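Local coordinates for Serine/threonine-protein kinase Tel1 (Chaetomium thermophilum, PDB 6SKY) that probably phosphorylates serine or threonine followed by glutamine in target proteins, histone H2A among them, as an ATP-dependent kinase of DNA damage signalling, at residues P2461-Y2466 / L2568-V2573. Numbering follows the deposited sequence.
Sequences PYHGMY and LDYSHV
An offset edge-to-face tyrosine pair joins helix 2461-2472, which falls in the FAT region of this ATM-family kinase, to the loop leading into strand 2576-2585: Tyr2462 turns its ring edge toward the face of Tyr2570. The centroids lie 6.0 Å apart and the planes stand at 85°, yet the closest touch is made beside the ring, where Tyr2462 CE2 reaches Tyr2570 CB at 3.7 Å. That CB methylene lies at the edge of the Tyr2462 ring, near its plane, and the two side chains pass antiparallel to one another. With CG anti to its carbonyl carbon (chi1 -69°), Tyr2570 extends its ring past Pro2461, so that its hydroxyl end lies near the His2463 ring. Pro2461 adds a looser apolar contact, CD to Tyr2570 CD2 at 4.5 Å. The strand that follows the loop belongs to the antiparallel sheet of the kinase domain, and Tyr2570 packs the stretch before it against helix 2461-2472. The His2463 side chain lies roughly perpendicular to that of Tyr2570, its CE1 3.9 Å from Tyr2570 OH, without a hydrogen bond between them. Their polar ends are engaged by neighbours instead: Tyr2570 OH hydrogen-bonds to His2460 ND1 and Ser2565 N, while His2463 NE2 bonds to Ile2562 O. Farther along the helix, Met2465 and Tyr2466 pack on helix 2507-2522.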
# COMPACT_ATOMS: atom_id res chain seq x y z
N PRO A 2461 32.69 4.33 36.92
CA PRO A 2461 32.52 5.29 38.01
C PRO A 2461 32.02 6.65 37.57
O PRO A 2461 31.25 7.28 38.29
CB PRO A 2461 33.92 5.36 38.62
CG PRO A 2461 34.82 4.93 37.57
CD PRO A 2461 34.09 3.92 36.77
N TYR A 2462 32.42 7.12 36.39
CA TYR A 2462 31.97 8.42 35.91
C TYR A 2462 30.54 8.39 35.41
O TYR A 2462 30.05 9.42 34.93
CB TYR A 2462 32.90 8.92 34.82
CG TYR A 2462 34.35 8.85 35.20
CD1 TYR A 2462 34.84 9.58 36.26
CD2 TYR A 2462 35.23 8.05 34.50
CE1 TYR A 2462 36.16 9.51 36.62
CE2 TYR A 2462 36.55 7.98 34.85
CZ TYR A 2462 37.01 8.71 35.90
OH TYR A 2462 38.33 8.63 36.25
N HIS A 2463 29.86 7.26 35.49
CA HIS A 2463 28.46 7.16 35.14
C HIS A 2463 27.56 6.87 36.33
O HIS A 2463 26.34 6.98 36.19
CB HIS A 2463 28.24 6.06 34.09
CG HIS A 2463 28.85 6.38 32.76
ND1 HIS A 2463 30.19 6.19 32.49
CD2 HIS A 2463 28.31 6.87 31.62
CE1 HIS A 2463 30.44 6.55 31.25
NE2 HIS A 2463 29.31 6.97 30.70
N GLY A 2464 28.11 6.51 37.48
CA GLY A 2464 27.29 6.22 38.63
C GLY A 2464 27.62 7.02 39.88
O GLY A 2464 26.77 7.18 40.76
N MET A 2465 28.83 7.54 39.97
CA MET A 2465 29.23 8.09 41.25
C MET A 2465 28.66 9.47 41.50
O MET A 2465 28.49 9.84 42.66
CB MET A 2465 30.75 8.10 41.37
CG MET A 2465 31.22 7.10 42.39
SD MET A 2465 32.63 6.14 41.88
CE MET A 2465 33.78 7.45 41.59
N TYR A 2466 28.31 10.23 40.46
CA TYR A 2466 27.62 11.48 40.71
C TYR A 2466 26.19 11.25 41.18
O TYR A 2466 25.68 12.01 42.00
CB TYR A 2466 27.63 12.35 39.46
CG TYR A 2466 28.90 13.13 39.32
CD1 TYR A 2466 29.11 14.27 40.06
CD2 TYR A 2466 29.89 12.73 38.45
CE1 TYR A 2466 30.26 14.99 39.94
CE2 TYR A 2466 31.04 13.44 38.32
CZ TYR A 2466 31.23 14.56 39.07
OH TYR A 2466 32.39 15.28 38.94
N LEU A 2568 36.25 -1.42 29.85
CA LEU A 2568 36.30 -0.97 31.24
C LEU A 2568 37.55 -0.14 31.52
O LEU A 2568 38.07 -0.15 32.64
CB LEU A 2568 36.22 -2.14 32.22
CG LEU A 2568 34.87 -2.36 32.90
CD1 LEU A 2568 33.78 -2.42 31.87
CD2 LEU A 2568 34.90 -3.63 33.72
N ASP A 2569 38.04 0.58 30.52
CA ASP A 2569 39.27 1.35 30.63
C ASP A 2569 38.94 2.82 30.46
O ASP A 2569 38.60 3.26 29.35
CB ASP A 2569 40.30 0.90 29.60
CG ASP A 2569 41.61 1.65 29.70
OD1 ASP A 2569 42.33 1.45 30.70
OD2 ASP A 2569 41.92 2.44 28.78
N TYR A 2570 39.04 3.59 31.53
CA TYR A 2570 38.74 5.01 31.51
C TYR A 2570 39.98 5.83 31.81
O TYR A 2570 39.94 6.81 32.56
CB TYR A 2570 37.62 5.34 32.50
CG TYR A 2570 36.28 4.80 32.06
CD1 TYR A 2570 35.56 5.42 31.07
CD2 TYR A 2570 35.76 3.66 32.64
CE1 TYR A 2570 34.36 4.93 30.67
CE2 TYR A 2570 34.56 3.16 32.24
CZ TYR A 2570 33.87 3.81 31.26
OH TYR A 2570 32.65 3.32 30.85
N SER A 2571 41.11 5.44 31.23
CA SER A 2571 42.34 6.20 31.35
C SER A 2571 42.52 7.21 30.23
O SER A 2571 43.19 8.23 30.42
CB SER A 2571 43.54 5.26 31.39
OG SER A 2571 43.56 4.44 30.23
N HIS A 2572 41.91 6.96 29.08
CA HIS A 2572 42.01 7.86 27.94
C HIS A 2572 41.11 9.08 28.07
O HIS A 2572 40.91 9.78 27.07
CB HIS A 2572 41.66 7.11 26.65
CG HIS A 2572 40.25 6.64 26.60
ND1 HIS A 2572 39.22 7.41 26.10
CD2 HIS A 2572 39.68 5.47 26.99
CE1 HIS A 2572 38.09 6.74 26.18
NE2 HIS A 2572 38.34 5.56 26.72
N VAL A 2573 40.57 9.35 29.25
CA VAL A 2573 39.63 10.45 29.45
C VAL A 2573 40.39 11.68 29.89
O VAL A 2573 41.21 11.60 30.81
CB VAL A 2573 38.55 10.06 30.47
CG1 VAL A 2573 37.29 10.87 30.22
CG2 VAL A 2573 38.26 8.59 30.40